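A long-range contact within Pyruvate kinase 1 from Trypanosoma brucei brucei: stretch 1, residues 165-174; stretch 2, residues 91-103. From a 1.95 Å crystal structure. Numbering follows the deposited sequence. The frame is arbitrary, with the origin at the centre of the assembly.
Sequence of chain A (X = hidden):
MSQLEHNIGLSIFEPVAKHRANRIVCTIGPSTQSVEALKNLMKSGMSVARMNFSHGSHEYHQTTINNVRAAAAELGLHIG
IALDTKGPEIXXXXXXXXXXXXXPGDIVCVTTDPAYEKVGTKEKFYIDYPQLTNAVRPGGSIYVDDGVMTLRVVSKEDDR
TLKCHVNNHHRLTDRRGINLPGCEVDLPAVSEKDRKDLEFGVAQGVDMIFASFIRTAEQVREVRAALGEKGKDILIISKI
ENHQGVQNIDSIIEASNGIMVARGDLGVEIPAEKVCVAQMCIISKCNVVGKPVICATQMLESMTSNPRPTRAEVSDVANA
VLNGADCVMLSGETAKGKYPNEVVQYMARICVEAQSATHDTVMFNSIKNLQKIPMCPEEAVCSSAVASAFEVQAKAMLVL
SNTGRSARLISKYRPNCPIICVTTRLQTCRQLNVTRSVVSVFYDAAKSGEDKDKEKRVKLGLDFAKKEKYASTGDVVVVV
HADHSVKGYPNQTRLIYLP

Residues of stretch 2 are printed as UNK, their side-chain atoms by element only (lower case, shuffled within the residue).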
# COMPACT_ATOMS: atom_id res chain seq x y z
N HIS A 165 -26.10 44.54 -13.68
CA HIS A 165 -27.18 43.94 -14.45
C HIS A 165 -27.90 42.96 -13.57
O HIS A 165 -27.28 42.06 -13.03
CB HIS A 165 -26.59 43.22 -15.66
CG HIS A 165 -27.59 42.38 -16.43
ND1 HIS A 165 -27.94 41.13 -16.05
CD2 HIS A 165 -28.23 42.61 -17.66
CE1 HIS A 165 -28.79 40.60 -16.97
NE2 HIS A 165 -28.96 41.51 -17.95
N VAL A 166 -29.20 43.17 -13.37
CA VAL A 166 -30.00 42.24 -12.54
C VAL A 166 -30.24 40.93 -13.28
O VAL A 166 -30.66 40.94 -14.44
CB VAL A 166 -31.35 42.87 -12.18
CG1 VAL A 166 -32.25 41.83 -11.48
CG2 VAL A 166 -31.15 44.09 -11.30
N ASN A 167 -29.99 39.80 -12.61
CA ASN A 167 -30.08 38.49 -13.25
C ASN A 167 -31.43 37.83 -13.11
O ASN A 167 -31.80 37.02 -13.93
CB ASN A 167 -28.99 37.54 -12.76
CG ASN A 167 -27.62 37.92 -13.27
OD1 ASN A 167 -26.62 37.73 -12.57
ND2 ASN A 167 -27.58 38.58 -14.41
N ASN A 168 -32.14 38.13 -12.03
CA ASN A 168 -33.39 37.43 -11.77
C ASN A 168 -34.43 38.27 -11.05
O ASN A 168 -34.10 39.33 -10.51
CB ASN A 168 -33.14 36.11 -11.03
CG ASN A 168 -32.33 36.30 -9.75
OD1 ASN A 168 -31.19 36.75 -9.79
ND2 ASN A 168 -32.88 35.85 -8.65
N HIS A 169 -35.69 37.86 -11.14
CA HIS A 169 -36.79 38.57 -10.48
C HIS A 169 -36.58 38.52 -8.99
O HIS A 169 -36.30 37.48 -8.45
CB HIS A 169 -38.14 37.92 -10.83
CG HIS A 169 -38.65 38.26 -12.21
ND1 HIS A 169 -38.49 37.43 -13.27
CD2 HIS A 169 -39.36 39.38 -12.69
CE1 HIS A 169 -39.08 37.98 -14.36
NE2 HIS A 169 -39.60 39.16 -14.00
N HIS A 170 -36.71 39.66 -8.32
CA HIS A 170 -36.68 39.71 -6.87
C HIS A 170 -37.24 41.00 -6.33
O HIS A 170 -37.15 42.04 -6.98
CB HIS A 170 -35.26 39.50 -6.35
CG HIS A 170 -35.20 39.06 -4.91
ND1 HIS A 170 -35.92 38.03 -4.43
CD2 HIS A 170 -34.55 39.62 -3.81
CE1 HIS A 170 -35.73 37.92 -3.11
NE2 HIS A 170 -34.84 38.85 -2.74
N ARG A 171 -37.78 40.94 -5.12
CA ARG A 171 -38.27 42.13 -4.41
C ARG A 171 -37.37 42.37 -3.21
O ARG A 171 -37.23 41.49 -2.36
CB ARG A 171 -39.71 41.90 -3.91
CG ARG A 171 -40.34 43.14 -3.28
CD ARG A 171 -41.79 42.90 -2.85
NE ARG A 171 -41.86 42.05 -1.66
CZ ARG A 171 -42.06 42.51 -0.43
NH1 ARG A 171 -42.30 43.79 -0.21
NH2 ARG A 171 -42.07 41.66 0.59
N LEU A 172 -36.71 43.51 -3.18
CA LEU A 172 -35.87 43.85 -2.04
C LEU A 172 -36.67 44.65 -1.03
O LEU A 172 -37.38 45.58 -1.40
CB LEU A 172 -34.63 44.65 -2.48
CG LEU A 172 -33.55 43.86 -3.21
CD1 LEU A 172 -32.33 44.75 -3.45
CD2 LEU A 172 -33.17 42.62 -2.41
N THR A 173 -36.51 44.34 0.25
CA THR A 173 -36.93 45.24 1.33
C THR A 173 -35.69 45.88 2.00
O THR A 173 -34.55 45.67 1.56
CB THR A 173 -37.77 44.49 2.39
OG1 THR A 173 -37.03 43.36 2.86
CG2 THR A 173 -39.10 43.99 1.77
N ASP A 174 -35.90 46.65 3.07
CA ASP A 174 -34.83 47.43 3.68
C ASP A 174 -33.68 46.54 4.20
O ASP A 174 -33.92 45.52 4.85
CB ASP A 174 -35.38 48.29 4.82
CG ASP A 174 -36.15 49.53 4.33
OD1 ASP A 174 -36.19 49.78 3.10
OD2 ASP A 174 -36.70 50.27 5.20
N UNK A 91 -24.71 45.04 4.26
CA UNK A 91 -26.11 45.14 3.92
C UNK A 91 -26.37 46.28 2.94
O UNK A 91 -25.55 47.21 2.82
c UNK A 91 -26.96 45.29 5.19
c UNK A 91 -28.22 46.02 8.92
c UNK A 91 -27.87 44.18 7.29
n UNK A 91 -27.78 47.14 9.49
n UNK A 91 -29.41 45.53 9.28
n UNK A 91 -27.47 45.39 8.01
c UNK A 91 -27.05 44.00 6.02
N UNK A 92 -27.50 46.19 2.23
CA UNK A 92 -28.02 47.32 1.47
C UNK A 92 -28.43 48.43 2.42
O UNK A 92 -28.62 48.18 3.62
c UNK A 92 -28.99 45.63 -0.18
c UNK A 92 -29.26 46.93 0.61
o UNK A 92 -30.39 46.72 1.47
N UNK A 93 -28.70 49.61 1.87
CA UNK A 93 -29.49 50.62 2.57
C UNK A 93 -30.98 50.32 2.57
O UNK A 93 -31.40 49.17 2.39
N UNK A 94 -31.77 51.34 2.90
CA UNK A 94 -33.23 51.25 2.79
C UNK A 94 -33.68 51.61 1.38
O UNK A 94 -32.89 52.16 0.58
c UNK A 94 -33.91 53.47 5.99
c UNK A 94 -33.22 51.07 5.93
c UNK A 94 -33.23 52.37 5.16
c UNK A 94 -33.92 52.18 3.81
N UNK A 95 -34.96 51.37 1.11
CA UNK A 95 -35.56 51.66 -0.17
C UNK A 95 -36.77 52.57 0.06
O UNK A 95 -37.45 52.46 1.07
c UNK A 95 -33.24 47.77 -0.62
c UNK A 95 -33.08 48.89 -2.74
c UNK A 95 -34.20 49.64 -2.41
c UNK A 95 -34.37 48.52 -0.32
c UNK A 95 -36.01 50.35 -0.82
c UNK A 95 -32.60 47.96 -1.84
c UNK A 95 -34.87 49.45 -1.21
N UNK A 96 -37.03 53.46 -0.88
CA UNK A 96 -38.31 54.20 -0.89
C UNK A 96 -39.51 53.27 -0.74
O UNK A 96 -39.52 52.16 -1.28
n UNK A 96 -36.99 58.97 -4.75
c UNK A 96 -37.36 56.05 -2.34
c UNK A 96 -36.64 58.06 -3.63
c UNK A 96 -38.46 55.02 -2.16
c UNK A 96 -37.79 57.13 -3.32
N UNK A 97 -40.50 53.71 0.03
CA UNK A 97 -41.69 52.89 0.29
C UNK A 97 -41.34 51.57 0.92
O UNK A 97 -42.20 50.73 1.10
o UNK A 97 -43.31 54.86 -1.07
o UNK A 97 -42.54 53.99 -2.93
c UNK A 97 -42.82 53.91 -1.72
c UNK A 97 -42.48 52.64 -0.99
N UNK A 98 -40.06 51.36 1.22
CA UNK A 98 -39.64 50.19 1.97
C UNK A 98 -39.51 48.92 1.12
O UNK A 98 -39.24 47.85 1.66
N UNK A 99 -39.67 49.04 -0.19
CA UNK A 99 -39.53 47.87 -1.07
C UNK A 99 -39.33 48.30 -2.51
O UNK A 99 -39.90 49.29 -2.94
o UNK A 99 -43.15 45.52 -1.56
o UNK A 99 -44.35 47.16 -0.68
c UNK A 99 -42.08 47.65 -1.32
c UNK A 99 -40.76 46.96 -0.98
c UNK A 99 -43.28 46.71 -1.18
N UNK A 100 -38.59 47.50 -3.26
CA UNK A 100 -38.42 47.71 -4.70
C UNK A 100 -38.36 46.35 -5.40
O UNK A 100 -37.76 45.41 -4.87
c UNK A 100 -36.74 48.31 -6.48
c UNK A 100 -37.26 49.95 -4.67
c UNK A 100 -37.11 48.47 -5.02
N UNK A 101 -38.97 46.25 -6.57
CA UNK A 101 -38.94 45.00 -7.34
C UNK A 101 -38.09 45.11 -8.61
O UNK A 101 -38.18 46.10 -9.34
c UNK A 101 -40.36 44.56 -7.70
o UNK A 101 -41.06 44.16 -6.55
N UNK A 102 -37.23 44.12 -8.83
CA UNK A 102 -36.34 44.11 -9.99
C UNK A 102 -36.71 42.96 -10.91
O UNK A 102 -37.16 41.90 -10.45
c UNK A 102 -34.37 45.09 -8.70
c UNK A 102 -33.23 47.20 -8.49
c UNK A 102 -33.98 46.05 -6.52
c UNK A 102 -33.35 47.14 -7.11
c UNK A 102 -34.88 43.96 -9.57
c UNK A 102 -33.73 46.18 -9.28
c UNK A 102 -34.48 45.03 -7.32
N UNK A 103 -36.42 43.13 -12.20
CA UNK A 103 -36.62 42.08 -13.19
C UNK A 103 -35.31 41.83 -13.92
O UNK A 103 -34.46 42.73 -13.99
c UNK A 103 -37.72 42.49 -14.17
O HOH W 1 -37.52 52.59 3.75
O HOH W 2 -38.66 47.37 4.20

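Position 91 carries seven side-chain atoms: three carbons, a nitrogen, then a carbon bearing two more nitrogens. That is a guanidinium. It touches nothing on stretch 1. The residue is Arg-91.

Position 92 has one carbon carrying an oxygen and a second carbon. A beta-branched hydroxyl residue fits: Thr-92. Its OG1 donates a hydrogen bond to the backbone O of position 93, at 2.8 Å. The CA-to-CB bond points toward stretch 1, and Thr-92 OG1 lies 4.3 Å from Thr-173 O.

Position 93 has no side-chain atoms, not even a CB. It is Gly-93.

Position 94 has four carbons, forked at the second. Its CB lies 3.4 Å from Asp-174 OD1. This is Leu-94.

Position 95 has one carbon and then a ring of six carbons, with no oxygen. The ring rests near Leu-172, and its edge meets Thr-173 O. This is Phe-95. CZ lies 3.6 Å from Leu-172 CD1, and CE2 lies 3.3 Å from Thr-173 O. The backbone N donates to Asp-174 OD1 at 2.8 Å.

Position 96 has four carbons in a row ending in nitrogen. It points away from stretch 1 and touches a crystal neighbour. It is Lys-96.

Position 97 has two carbons, the second with two oxygens. This short carboxylate is also clear of stretch 1. It is Asp-97.

Position 98 has no side-chain atoms. Its phi is 80°, a value that favours glycine. It is Gly-98. Water 2 donates to Gly-98 O at 2.6 Å and accepts from Asp-174 N at 3.1 Å, linking the two backbones.

Position 99 has three carbons, the third with two oxygens. The carboxylate reaches the guanidinium of Arg-171. It is Glu-99. Its OE1 meets Arg-171 NH1 at 2.4 Å, a very short salt bridge made at the edge of the guanidinium.

Position 100 has three carbons, branched at the first. Its side chain lies on the same sheet face as Leu-172. It is Val-100. The backbone pairs with Leu-172 both ways: Val-100 N to Leu-172 O at 2.9 Å, and Leu-172 N to Val-100 O at 2.8 Å.

Position 101 has one carbon and one oxygen. The oxygen sits beside the Arg-171 side chain. It is Ser-101, with OG 3.5 Å from Arg-171 CG.

Position 102 has one carbon and a six-carbon ring, packed near Val-166 and Leu-172. It is Phe-102. CD1 lies 3.9 Å from Val-166 CG2, and CE2 lies 3.7 Å from Leu-172 CD1.

Position 103 has a single side-chain carbon, its CB, 3.8 Å from His-169 CD2. It is Ala-103.

The two stretches bury 853 Å² between them, both sides summed, and an antiparallel strand pair lies at the centre of the contact. Four backbone hydrogen bonds tie His-170 to Phe-102 and Leu-172 to Val-100. Alternation sends Arg-171 and Ser-101 to one face and Leu-172 and Phe-102 to the other. Leu-172 touches both phenylalanine rings, giving that second face an apolar cluster. Beyond the strands, Asp-174 holds the loop: OD1 takes the Phe-95 N bond, and water 1 donates to Asp-174 OD2 and Phe-95 O.

Stretch 2 (91-103) RTGLFKDGEVSFA
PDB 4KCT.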